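Local atomic coordinates of Di-haem cytochrome c peroxidase family protein (Burkholderia thailandensis E264, PDB entry 6NX0), a protein that carries two covalently bound c-type hemes and probably acts as a cytochrome c peroxidase-like enzyme, with an unusually stable bis-Fe(IV) state. Residues 107-112 with 120-125; 132-137 with 158-163; 323-328 with 424-429. One frame throughout, in Å; residues are numbered along the deposited sequence.

Interaction 1: 107-112 with 120-125; sequences RVFFDP and MSCASC. With HEC (heme c), chain B.
Cys-122 lays its CB over the centre of the Phe-109 ring, 3.5 Å from the centroid and only 12° off the ring normal, a CH-pi contact across the face. Its SG sits farther out and oblique to the same ring, in a Cys sulfur-aromatic contact at 4.5 Å from the centroid. Phe-109 CG, anti to the backbone N (chi1 -165°), starts the ring out toward Cys-122 CB. Next to this pair, Ala-123 CB packs obliquely against Phe-110, with CE1 3.6 Å away, and Phe-109 CD1 covers one face of the Phe-110 ring, toward its rim. The backbone adds a weak bond from Ala-123 N to Phe-109 O at 3.4 Å, while Ser-121 CB fits in beside both Phe-109 O and Asp-111 O.

The loop is the heme-binding CXXCH signature of c-type cytochromes: Cys-122 SG and Cys-125 SG form the thioethers to CAB and CAC of the first heme c (chain B), and the following His-126 is an axial ligand of its iron. Helix 99-109 thus ends directly against the attachment site of the heme.

A second shell of bonds surrounds this contact. Water 1 bridges the segments, donating to Val-108 O and Asp-111 O and accepting from Cys-122 N at 3.0 Å. Within the loop, Ser-121 N bonds to Ser-124 OG at 3.0 Å, and Ser-124 N returns to Ser-121 O at 2.9 Å, closing the turn round Cys-122; Cys-125 N to Cys-122 O carries it on to the second cysteine. The Met-120 side chain heads away from 107-112 toward the heme, its SD 3.8 Å from CMC. Farther out, Tyr-259 of helix 245-260 meets the Phe-109 ring edge-to-face, and Met-256 of that helix also packs on Phe-109, while Val-108 touches helix 228-237 as well.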
loop_
_atom_site.group_PDB
_atom_site.type_symbol
_atom_site.label_atom_id
_atom_site.label_comp_id
_atom_site.label_asym_id
_atom_site.label_seq_id
_atom_site.Cartn_x
_atom_site.Cartn_y
_atom_site.Cartn_z
ATOM N N ARG A 107 17.615 2.838 12.469
ATOM C CA ARG A 107 17.720 3.814 13.546
ATOM C C ARG A 107 16.754 4.974 13.337
ATOM O O ARG A 107 16.053 5.381 14.267
ATOM C CB ARG A 107 19.174 4.307 13.642
ATOM C CG ARG A 107 19.406 5.280 14.717
ATOM C CD ARG A 107 20.866 5.674 14.803
ATOM N NE ARG A 107 20.981 6.671 15.848
ATOM C CZ ARG A 107 22.102 6.986 16.490
ATOM N NH1 ARG A 107 23.246 6.398 16.169
ATOM N NH2 ARG A 107 22.054 7.898 17.447
ATOM N N VAL A 108 16.709 5.519 12.120
ATOM C CA VAL A 108 15.762 6.582 11.782
ATOM C C VAL A 108 14.334 6.097 11.984
ATOM O O VAL A 108 13.487 6.801 12.548
ATOM C CB VAL A 108 15.991 7.045 10.325
ATOM C CG1 VAL A 108 14.923 8.008 9.884
ATOM C CG2 VAL A 108 17.395 7.669 10.175
ATOM N N PHE A 109 14.045 4.886 11.505
ATOM C CA PHE A 109 12.679 4.365 11.539
ATOM C C PHE A 109 12.103 4.307 12.941
ATOM O O PHE A 109 10.896 4.504 13.128
ATOM C CB PHE A 109 12.666 2.974 10.922
ATOM C CG PHE A 109 11.293 2.464 10.561
ATOM C CD1 PHE A 109 10.534 1.757 11.473
ATOM C CD2 PHE A 109 10.774 2.705 9.313
ATOM C CE1 PHE A 109 9.284 1.273 11.121
ATOM C CE2 PHE A 109 9.522 2.223 8.947
ATOM C CZ PHE A 109 8.782 1.516 9.850
ATOM N N PHE A 110 12.937 4.046 13.941
ATOM C CA PHE A 110 12.467 3.876 15.305
ATOM C C PHE A 110 12.735 5.083 16.199
ATOM O O PHE A 110 12.470 5.009 17.407
ATOM C CB PHE A 110 13.095 2.599 15.898
ATOM C CG PHE A 110 12.486 1.351 15.346
ATOM C CD1 PHE A 110 11.304 0.866 15.872
ATOM C CD2 PHE A 110 13.046 0.706 14.261
ATOM C CE1 PHE A 110 10.704 -0.283 15.341
ATOM C CE2 PHE A 110 12.459 -0.421 13.719
ATOM C CZ PHE A 110 11.283 -0.921 14.259
ATOM N N ASP A 111 13.174 6.217 15.629
ATOM C CA ASP A 111 13.541 7.385 16.425
ATOM C C ASP A 111 12.311 8.227 16.751
ATOM O O ASP A 111 11.754 8.862 15.850
ATOM C CB ASP A 111 14.576 8.211 15.685
ATOM C CG ASP A 111 15.179 9.300 16.540
ATOM O OD1 ASP A 111 14.535 9.735 17.524
ATOM O OD2 ASP A 111 16.307 9.728 16.228
ATOM N N PRO A 112 11.857 8.270 18.005
ATOM C CA PRO A 112 10.643 9.025 18.349
ATOM C C PRO A 112 10.867 10.522 18.474
ATOM O O PRO A 112 9.914 11.261 18.731
ATOM C CB PRO A 112 10.245 8.412 19.701
ATOM C CG PRO A 112 11.589 8.064 20.327
ATOM C CD PRO A 112 12.483 7.650 19.196
ATOM N N MET A 120 6.517 10.149 18.436
ATOM C CA MET A 120 6.038 9.374 17.298
ATOM C C MET A 120 7.207 9.108 16.355
ATOM O O MET A 120 7.917 10.035 15.955
ATOM C CB MET A 120 4.909 10.130 16.591
ATOM C CG MET A 120 4.640 9.677 15.174
ATOM S SD MET A 120 3.077 10.300 14.518
ATOM C CE MET A 120 1.961 9.151 15.277
ATOM N N SER A 121 7.450 7.834 16.062
ATOM C CA SER A 121 8.418 7.399 15.068
ATOM C C SER A 121 7.656 6.815 13.880
ATOM O O SER A 121 6.433 6.639 13.922
ATOM C CB SER A 121 9.348 6.346 15.649
ATOM O OG SER A 121 8.614 5.162 15.918
ATOM N N CYS A 122 8.393 6.448 12.834
ATOM C CA CYS A 122 7.776 5.697 11.744
ATOM C C CYS A 122 7.026 4.479 12.261
ATOM O O CYS A 122 5.950 4.128 11.754
ATOM C CB CYS A 122 8.830 5.224 10.743
ATOM S SG CYS A 122 9.938 6.479 10.081
ATOM N N ALA A 123 7.598 3.797 13.250
ATOM C CA ALA A 123 6.992 2.591 13.790
ATOM C C ALA A 123 5.642 2.839 14.453
ATOM O O ALA A 123 4.879 1.877 14.633
ATOM C CB ALA A 123 7.952 1.956 14.790
ATOM N N SER A 124 5.330 4.095 14.824
ATOM C CA SER A 124 4.038 4.451 15.399
ATOM C C SER A 124 2.874 4.218 14.450
ATOM O O SER A 124 1.723 4.144 14.905
ATOM C CB SER A 124 4.032 5.922 15.825
ATOM O OG SER A 124 5.053 6.175 16.775
ATOM N N CYS A 125 3.137 4.103 13.150
ATOM C CA CYS A 125 2.123 3.763 12.161
ATOM C C CYS A 125 2.473 2.538 11.335
ATOM O O CYS A 125 1.708 2.181 10.433
ATOM C CB CYS A 125 1.888 4.948 11.228
ATOM S SG CYS A 125 1.279 6.374 12.141
HETATM FE FE HEC B . 4.190 5.724 6.468
HETATM C CHA HEC B . 2.698 4.996 3.427
HETATM C CHB HEC B . 7.207 4.850 5.181
HETATM C CHC HEC B . 5.784 7.323 9.062
HETATM C CHD HEC B . 1.165 6.776 7.737
HETATM N NA HEC B . 4.805 4.969 4.686
HETATM C C1A HEC B . 4.044 4.772 3.551
HETATM C C2A HEC B . 4.889 4.227 2.525
HETATM C C3A HEC B . 6.113 4.086 3.052
HETATM C C4A HEC B . 6.108 4.638 4.383
HETATM C CMA HEC B . 7.376 3.638 2.326
HETATM C CAA HEC B . 4.435 3.885 1.093
HETATM C CBA HEC B . 4.078 2.412 0.993
HETATM C CGA HEC B . 3.475 2.033 -0.334
HETATM O O1A HEC B . 3.321 0.792 -0.536
HETATM O O2A HEC B . 3.030 2.943 -1.098
HETATM N NB HEC B . 6.113 6.061 7.020
HETATM C C1B HEC B . 7.226 5.620 6.316
HETATM C C2B HEC B . 8.399 6.061 7.021
HETATM C C3B HEC B . 8.018 6.837 8.041
HETATM C C4B HEC B . 6.576 6.813 8.076
HETATM C CMB HEC B . 9.830 5.737 6.581
HETATM C CAB HEC B . 8.889 7.529 9.110
HETATM C CBB HEC B . 9.721 8.655 8.447
HETATM N NC HEC B . 3.590 6.808 8.085
HETATM C C1C HEC B . 4.423 7.336 9.062
HETATM C C2C HEC B . 3.578 7.730 10.167
HETATM C C3C HEC B . 2.294 7.556 9.841
HETATM C C4C HEC B . 2.280 7.001 8.503
HETATM C CMC HEC B . 4.115 8.162 11.541
HETATM C CAC HEC B . 1.091 7.516 10.800
HETATM C CBC HEC B . 0.766 8.906 11.363
HETATM N ND HEC B . 2.298 5.807 5.738
HETATM C C1D HEC B . 1.180 6.264 6.464
HETATM C C2D HEC B . 0.041 6.257 5.583
HETATM C C3D HEC B . 0.519 5.782 4.258
HETATM C C4D HEC B . 1.922 5.512 4.419
HETATM C CMD HEC B . -1.344 6.771 5.922
HETATM C CAD HEC B . -0.308 5.642 2.967
HETATM C CBD HEC B . -0.561 7.045 2.463
HETATM C CGD HEC B . -1.020 7.091 1.016
HETATM O O1D HEC B . -1.167 6.012 0.401
HETATM O O2D HEC B . -1.302 8.235 0.561
HETATM O O HOH W 1 10.983 8.010 13.211
HETATM O O HOH W 2 10.112 3.647 18.407
HETATM O O HOH W 3 4.207 7.664 5.453
#

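Interaction 2: 132-137 with 158-163; sequences FAPTLS and RNAPSL. With HEC (heme c), chain B.
Pro-134 and Ala-160 form the tight part of this contact: the proline CD comes to 3.1 Å from Ala-160 O and 3.8 Å from Ala-160 CB. Nearby, Phe-132 O accepts a bond from Leu-163 N at 3.2 Å. The donor sits well above the carbonyl plane, 63° out of it, and Ser-162 CA adds a CA-H...O contact to the same oxygen. His-126 ND1 is a further partner of Phe-132 O, so one backbone carbonyl ties the second segment to the axial histidine. Segment 158-163 forms part of the proximal wall of a c-type heme pocket, on the side opposite water 3. Ala-160 CB rests 3.5 Å from C2D of the chain B heme, and Leu-163 CD2 lies 3.5 Å from its C3A. At the far end Arg-158 NH1 bonds to the propionate oxygen O2D, and also makes a salt bridge with Asp-192. Packing is looser at the side chain of Ser-162, whose CB is 4.1 Å from Ala-133 CB and whose hydroxyl turns to Ala-131 O and Leu-164 N. Beyond Pro-134 the segments diverge, and partly exposed Thr-135 no longer meets 158-163.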
loop_
_atom_site.group_PDB
_atom_site.type_symbol
_atom_site.label_atom_id
_atom_site.label_comp_id
_atom_site.label_asym_id
_atom_site.label_seq_id
_atom_site.Cartn_x
_atom_site.Cartn_y
_atom_site.Cartn_z
ATOM N N PHE A 132 4.743 -4.309 9.956
ATOM C CA PHE A 132 4.996 -2.902 9.637
ATOM C C PHE A 132 3.750 -2.244 9.054
ATOM O O PHE A 132 3.829 -1.309 8.262
ATOM C CB PHE A 132 6.223 -2.762 8.726
ATOM C CG PHE A 132 7.493 -3.165 9.406
ATOM C CD1 PHE A 132 7.912 -4.490 9.425
ATOM C CD2 PHE A 132 8.240 -2.224 10.091
ATOM C CE1 PHE A 132 9.081 -4.871 10.095
ATOM C CE2 PHE A 132 9.406 -2.582 10.742
ATOM C CZ PHE A 132 9.823 -3.921 10.759
ATOM N N ALA A 133 2.586 -2.688 9.508
ATOM C CA ALA A 133 1.301 -2.059 9.292
ATOM C C ALA A 133 0.837 -1.417 10.592
ATOM O O ALA A 133 1.373 -1.721 11.661
ATOM C CB ALA A 133 0.276 -3.105 8.834
ATOM N N PRO A 134 -0.151 -0.532 10.560
ATOM C CA PRO A 134 -0.460 0.210 11.785
ATOM C C PRO A 134 -1.188 -0.624 12.825
ATOM O O PRO A 134 -2.112 -1.389 12.526
ATOM C CB PRO A 134 -1.329 1.379 11.293
ATOM C CG PRO A 134 -1.862 0.943 10.001
ATOM C CD PRO A 134 -0.816 0.073 9.383
ATOM N N THR A 135 -0.759 -0.445 14.069
ATOM C CA THR A 135 -1.560 -0.776 15.232
ATOM C C THR A 135 -2.199 0.540 15.671
ATOM O O THR A 135 -1.502 1.468 16.097
ATOM C CB THR A 135 -0.706 -1.423 16.320
ATOM O OG1 THR A 135 -0.228 -2.685 15.834
ATOM C CG2 THR A 135 -1.508 -1.627 17.566
ATOM N N LEU A 136 -3.502 0.652 15.452
ATOM C CA LEU A 136 -4.217 1.912 15.620
ATOM C C LEU A 136 -4.388 2.284 17.089
ATOM O O LEU A 136 -4.592 1.424 17.955
ATOM C CB LEU A 136 -5.584 1.813 14.957
ATOM C CG LEU A 136 -5.580 1.587 13.440
ATOM C CD1 LEU A 136 -7.008 1.379 12.959
ATOM C CD2 LEU A 136 -4.918 2.752 12.686
ATOM N N SER A 137 -4.299 3.582 17.360
ATOM C CA SER A 137 -4.518 4.113 18.687
ATOM C C SER A 137 -5.985 3.949 19.077
ATOM O O SER A 137 -6.847 3.730 18.231
ATOM C CB SER A 137 -4.151 5.592 18.721
ATOM O OG SER A 137 -5.109 6.312 17.961
ATOM N N ARG A 158 -5.351 8.761 4.789
ATOM C CA ARG A 158 -5.572 7.425 4.282
ATOM C C ARG A 158 -5.109 6.427 5.330
ATOM O O ARG A 158 -4.418 6.776 6.284
ATOM C CB ARG A 158 -4.814 7.168 2.969
ATOM C CG ARG A 158 -5.290 8.019 1.802
ATOM C CD ARG A 158 -4.614 7.644 0.467
ATOM N NE ARG A 158 -5.131 8.446 -0.632
ATOM C CZ ARG A 158 -4.371 9.052 -1.535
ATOM N NH1 ARG A 158 -3.042 8.899 -1.518
ATOM N NH2 ARG A 158 -4.954 9.795 -2.474
ATOM N N ASN A 159 -5.470 5.167 5.108
ATOM C CA ASN A 159 -4.937 4.073 5.902
ATOM C C ASN A 159 -3.490 3.817 5.512
ATOM O O ASN A 159 -3.067 4.110 4.385
ATOM C CB ASN A 159 -5.773 2.808 5.682
ATOM C CG ASN A 159 -5.526 1.746 6.731
ATOM O OD1 ASN A 159 -5.056 2.022 7.837
ATOM N ND2 ASN A 159 -5.892 0.509 6.398
ATOM N N ALA A 160 -2.716 3.285 6.452
ATOM C CA ALA A 160 -1.330 2.953 6.144
ATOM C C ALA A 160 -1.184 1.478 5.817
ATOM O O ALA A 160 -1.796 0.628 6.493
ATOM C CB ALA A 160 -0.409 3.273 7.318
ATOM N N PRO A 161 -0.362 1.166 4.817
ATOM C CA PRO A 161 -0.092 -0.232 4.474
ATOM C C PRO A 161 1.048 -0.824 5.288
ATOM O O PRO A 161 1.856 -0.128 5.902
ATOM C CB PRO A 161 0.307 -0.131 3.002
ATOM C CG PRO A 161 1.095 1.143 2.971
ATOM C CD PRO A 161 0.312 2.088 3.882
ATOM N N SER A 162 1.107 -2.149 5.246
ATOM C CA SER A 162 2.328 -2.855 5.587
ATOM C C SER A 162 3.485 -2.410 4.695
ATOM O O SER A 162 3.334 -2.238 3.482
ATOM C CB SER A 162 2.089 -4.357 5.421
ATOM O OG SER A 162 3.292 -5.114 5.442
ATOM N N LEU A 163 4.660 -2.243 5.294
ATOM C CA LEU A 163 5.865 -1.965 4.516
ATOM C C LEU A 163 6.681 -3.195 4.169
ATOM O O LEU A 163 7.656 -3.068 3.427
ATOM C CB LEU A 163 6.763 -0.968 5.245
ATOM C CG LEU A 163 6.100 0.347 5.650
ATOM C CD1 LEU A 163 7.121 1.305 6.273
ATOM C CD2 LEU A 163 5.429 1.001 4.475
HETATM FE FE HEC B . 4.190 5.724 6.468
HETATM C CHA HEC B . 2.698 4.996 3.427
HETATM C CHB HEC B . 7.207 4.850 5.181
HETATM C CHC HEC B . 5.784 7.323 9.062
HETATM C CHD HEC B . 1.165 6.776 7.737
HETATM N NA HEC B . 4.805 4.969 4.686
HETATM C C1A HEC B . 4.044 4.772 3.551
HETATM C C2A HEC B . 4.889 4.227 2.525
HETATM C C3A HEC B . 6.113 4.086 3.052
HETATM C C4A HEC B . 6.108 4.638 4.383
HETATM C CMA HEC B . 7.376 3.638 2.326
HETATM C CAA HEC B . 4.435 3.885 1.093
HETATM C CBA HEC B . 4.078 2.412 0.993
HETATM C CGA HEC B . 3.475 2.033 -0.334
HETATM O O1A HEC B . 3.321 0.792 -0.536
HETATM O O2A HEC B . 3.030 2.943 -1.098
HETATM N NB HEC B . 6.113 6.061 7.020
HETATM C C1B HEC B . 7.226 5.620 6.316
HETATM C C2B HEC B . 8.399 6.061 7.021
HETATM C C3B HEC B . 8.018 6.837 8.041
HETATM C C4B HEC B . 6.576 6.813 8.076
HETATM C CMB HEC B . 9.830 5.737 6.581
HETATM C CAB HEC B . 8.889 7.529 9.110
HETATM C CBB HEC B . 9.721 8.655 8.447
HETATM N NC HEC B . 3.590 6.808 8.085
HETATM C C1C HEC B . 4.423 7.336 9.062
HETATM C C2C HEC B . 3.578 7.730 10.167
HETATM C C3C HEC B . 2.294 7.556 9.841
HETATM C C4C HEC B . 2.280 7.001 8.503
HETATM C CMC HEC B . 4.115 8.162 11.541
HETATM C CAC HEC B . 1.091 7.516 10.800
HETATM C CBC HEC B . 0.766 8.906 11.363
HETATM N ND HEC B . 2.298 5.807 5.738
HETATM C C1D HEC B . 1.180 6.264 6.464
HETATM C C2D HEC B . 0.041 6.257 5.583
HETATM C C3D HEC B . 0.519 5.782 4.258
HETATM C C4D HEC B . 1.922 5.512 4.419
HETATM C CMD HEC B . -1.344 6.771 5.922
HETATM C CAD HEC B . -0.308 5.642 2.967
HETATM C CBD HEC B . -0.561 7.045 2.463
HETATM C CGD HEC B . -1.020 7.091 1.016
HETATM O O1D HEC B . -1.167 6.012 0.401
HETATM O O2D HEC B . -1.302 8.235 0.561
HETATM O O HOH W 3 4.207 7.664 5.453
#

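Interaction 3: 323-328 with 424-429; sequences GYDAIA and NVNVNS. With HEC (heme c), chain C.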
loop_
_atom_site.group_PDB
_atom_site.type_symbol
_atom_site.label_atom_id
_atom_site.label_comp_id
_atom_site.label_asym_id
_atom_site.label_seq_id
_atom_site.Cartn_x
_atom_site.Cartn_y
_atom_site.Cartn_z
ATOM N N GLY A 323 -0.237 -1.949 -10.623
ATOM C CA GLY A 323 -1.086 -1.116 -11.441
ATOM C C GLY A 323 -2.144 -0.416 -10.621
ATOM O O GLY A 323 -2.152 -0.466 -9.392
ATOM N N TYR A 324 -3.043 0.259 -11.332
ATOM C CA TYR A 324 -4.063 1.127 -10.750
ATOM C C TYR A 324 -5.440 0.732 -11.250
ATOM O O TYR A 324 -5.622 0.426 -12.433
ATOM C CB TYR A 324 -3.786 2.608 -11.112
ATOM C CG TYR A 324 -2.576 3.137 -10.388
ATOM C CD1 TYR A 324 -1.276 2.864 -10.821
ATOM C CD2 TYR A 324 -2.728 3.897 -9.223
ATOM C CE1 TYR A 324 -0.175 3.316 -10.108
ATOM C CE2 TYR A 324 -1.649 4.343 -8.525
ATOM C CZ TYR A 324 -0.372 4.073 -8.966
ATOM O OH TYR A 324 0.670 4.557 -8.198
ATOM N N ASP A 325 -6.418 0.729 -10.350
ATOM C CA ASP A 325 -7.796 0.555 -10.767
ATOM C C ASP A 325 -8.734 1.282 -9.820
ATOM O O ASP A 325 -8.332 1.814 -8.786
ATOM C CB ASP A 325 -8.151 -0.929 -10.874
ATOM C CG ASP A 325 -8.933 -1.237 -12.145
ATOM O OD1 ASP A 325 -9.910 -0.507 -12.453
ATOM O OD2 ASP A 325 -8.509 -2.168 -12.865
ATOM N N ALA A 326 -9.996 1.340 -10.225
ATOM C CA ALA A 326 -11.021 2.156 -9.585
ATOM C C ALA A 326 -12.149 1.221 -9.180
ATOM O O ALA A 326 -13.044 0.933 -9.981
ATOM C CB ALA A 326 -11.510 3.254 -10.531
ATOM N N ILE A 327 -12.127 0.750 -7.930
ATOM C CA ILE A 327 -13.177 -0.163 -7.461
ATOM C C ILE A 327 -14.209 0.530 -6.572
ATOM O O ILE A 327 -15.226 -0.100 -6.221
ATOM C CB ILE A 327 -12.594 -1.410 -6.756
ATOM C CG1 ILE A 327 -11.940 -1.085 -5.403
ATOM C CG2 ILE A 327 -11.584 -2.121 -7.665
ATOM C CD1 ILE A 327 -11.602 -2.332 -4.567
ATOM N N ALA A 328 -13.993 1.808 -6.213
ATOM C CA ALA A 328 -15.014 2.642 -5.573
ATOM C C ALA A 328 -15.520 2.048 -4.251
ATOM O O ALA A 328 -16.719 1.874 -4.034
ATOM C CB ALA A 328 -16.182 2.884 -6.533
ATOM N N ASN A 424 -15.628 6.559 -14.456
ATOM C CA ASN A 424 -14.273 6.047 -14.404
ATOM C C ASN A 424 -14.215 4.711 -13.680
ATOM O O ASN A 424 -13.218 3.994 -13.805
ATOM C CB ASN A 424 -13.343 7.006 -13.661
ATOM C CG ASN A 424 -12.957 8.253 -14.454
ATOM O OD1 ASN A 424 -13.334 8.448 -15.611
ATOM N ND2 ASN A 424 -12.194 9.126 -13.797
ATOM N N VAL A 425 -15.237 4.424 -12.870
ATOM C CA VAL A 425 -15.230 3.234 -12.033
ATOM C C VAL A 425 -15.399 1.987 -12.876
ATOM O O VAL A 425 -16.249 1.914 -13.768
ATOM C CB VAL A 425 -16.325 3.323 -10.962
ATOM C CG1 VAL A 425 -16.383 2.018 -10.171
ATOM C CG2 VAL A 425 -16.049 4.509 -10.053
ATOM N N ASN A 426 -14.596 0.986 -12.549
ATOM C CA ASN A 426 -14.643 -0.331 -13.153
ATOM C C ASN A 426 -15.969 -1.037 -12.901
ATOM O O ASN A 426 -16.279 -1.377 -11.754
ATOM C CB ASN A 426 -13.488 -1.149 -12.587
ATOM C CG ASN A 426 -13.294 -2.446 -13.306
ATOM O OD1 ASN A 426 -14.253 -3.035 -13.808
ATOM N ND2 ASN A 426 -12.046 -2.906 -13.366
ATOM N N VAL A 427 -16.762 -1.222 -13.962
ATOM C CA VAL A 427 -18.019 -1.958 -13.912
ATOM C C VAL A 427 -18.018 -3.105 -14.920
ATOM O O VAL A 427 -19.069 -3.675 -15.226
ATOM C CB VAL A 427 -19.251 -1.050 -14.110
ATOM C CG1 VAL A 427 -19.413 -0.060 -12.957
ATOM C CG2 VAL A 427 -19.196 -0.319 -15.479
ATOM N N ASN A 428 -16.845 -3.472 -15.420
ATOM C CA ASN A 428 -16.768 -4.543 -16.396
ATOM C C ASN A 428 -15.868 -5.698 -15.974
ATOM O O ASN A 428 -15.938 -6.751 -16.605
ATOM C CB ASN A 428 -16.332 -3.980 -17.762
ATOM C CG ASN A 428 -17.429 -3.110 -18.399
ATOM O OD1 ASN A 428 -18.465 -3.614 -18.838
ATOM N ND2 ASN A 428 -17.218 -1.802 -18.406
ATOM N N SER A 429 -15.072 -5.570 -14.910
ATOM C CA SER A 429 -14.286 -6.704 -14.439
ATOM C C SER A 429 -15.186 -7.596 -13.587
ATOM O O SER A 429 -15.860 -7.102 -12.682
ATOM C CB SER A 429 -13.083 -6.256 -13.604
ATOM O OG SER A 429 -12.034 -5.689 -14.383
HETATM FE FE HEC C . -8.710 -6.141 -4.608
HETATM C CHA HEC C . -7.881 -3.730 -2.316
HETATM C CHB HEC C . -9.026 -8.447 -2.083
HETATM C CHC HEC C . -10.167 -8.362 -6.778
HETATM C CHD HEC C . -8.058 -4.014 -7.196
HETATM N NA HEC C . -8.439 -6.108 -2.597
HETATM C C1A HEC C . -8.046 -5.005 -1.863
HETATM C C2A HEC C . -8.085 -5.386 -0.475
HETATM C C3A HEC C . -8.298 -6.706 -0.422
HETATM C C4A HEC C . -8.534 -7.191 -1.759
HETATM C CMA HEC C . -8.509 -7.560 0.825
HETATM C CAA HEC C . -7.677 -4.474 0.705
HETATM C CBA HEC C . -6.189 -4.576 0.991
HETATM C CGA HEC C . -5.668 -3.630 2.046
HETATM O O1A HEC C . -4.405 -3.588 2.166
HETATM O O2A HEC C . -6.415 -2.741 2.543
HETATM N NB HEC C . -9.422 -8.025 -4.485
HETATM C C1B HEC C . -9.405 -8.826 -3.341
HETATM C C2B HEC C . -9.990 -10.111 -3.678
HETATM C C3B HEC C . -10.376 -10.085 -4.952
HETATM C C4B HEC C . -9.980 -8.790 -5.490
HETATM C CMB HEC C . -10.075 -11.304 -2.691
HETATM C CAB HEC C . -11.161 -11.151 -5.757
HETATM C CBB HEC C . -12.532 -11.426 -5.097
HETATM N NC HEC C . -8.979 -6.217 -6.607
HETATM C C1C HEC C . -9.669 -7.197 -7.294
HETATM C C2C HEC C . -9.713 -6.807 -8.676
HETATM C C3C HEC C . -9.046 -5.654 -8.813
HETATM C C4C HEC C . -8.600 -5.235 -7.506
HETATM C CMC HEC C . -10.355 -7.710 -9.752
HETATM C CAC HEC C . -8.612 -4.984 -10.127
HETATM C CBC HEC C . -9.882 -4.576 -10.904
HETATM N ND HEC C . -8.033 -4.246 -4.719
HETATM C C1D HEC C . -7.855 -3.550 -5.920
HETATM C C2D HEC C . -7.603 -2.175 -5.603
HETATM C C3D HEC C . -7.639 -2.057 -4.128
HETATM C C4D HEC C . -7.858 -3.390 -3.636
HETATM C CMD HEC C . -7.354 -1.024 -6.572
HETATM C CAD HEC C . -7.466 -0.775 -3.304
HETATM C CBD HEC C . -8.816 -0.091 -3.215
HETATM C CGD HEC C . -8.827 0.954 -2.128
HETATM O O1D HEC C . -7.868 0.996 -1.319
HETATM O O2D HEC C . -9.890 1.625 -1.976
HETATM O O HOH W 4 -11.896 1.471 -14.409
#
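Asp-325 and Asn-426 cross obliquely, the carboxylate and the amide turned 35° from each other. Asn-426 ND2 gives a weak hydrogen bond to Asp-325 OD1 at 3.3 Å. That oxygen also accepts the backbone N-H of Ala-326 at 2.9 Å on its anti lone pair, away from OD2, so the carboxylate is held against the backbone N-H of the following residue while it receives the amide. Water 4 bridges the segments as well, donating to Asn-424 O and weakly to Asp-325 OD1.

The amide of Asn-426 is gripped at both ends. CG lies anti to the backbone N (chi1 -170°), and OD1 accepts two backbone donors, Asn-428 N at 3.1 Å and Ser-429 N at 2.9 Å. ND2 donates to Ser-429 OG, which lies nearly in the amide plane. These bonds should fix the rotation of the amide and present its other N-H to the aspartate. Next to this polar pair the backbones join through Asn-426 N and Ala-326 O, 3.0 Å apart, with the donor in the carbonyl plane. Alongside it, Val-425 CG1 packs 3.7 Å from Ala-328 CB, and Phe-414 touches both of these side chains.

On the heme side, Asp-325 OD2 lies 3.4 Å from CBC of the second heme c. Ile-327, pointing away from 424-429, brings CD1 to 3.8 Å from HEC CBD, close to the axial ligand Tyr-397. The bond to Asn-428 N makes an Asx turn, and the further bond to Ser-429 N an Asx motif, at Asn-426, here set against the end of a short strand at the edge of a c-type heme pocket.

In the fold
The three contacts follow one another along the chain, each closing before the next opens. Interactions 1 and 2, with centres 13 Å apart, share the first heme and touch directly: Phe-109 meets Phe-132 and Leu-163, and Cys-125 O packs on Pro-134 and Ala-160. Interaction 3 belongs to the later part of the chain and the other heme, its centre 35 Å from that of interaction 1, across the chain's centre, and 24 Å from that of interaction 2. Interaction 2 reaches toward the second site through the side chain of Asn-159, about 4 Å from that of Lys-378 and about 5 Å from the other heme, consistent with a two-heme enzyme in which electrons probably pass between the sites.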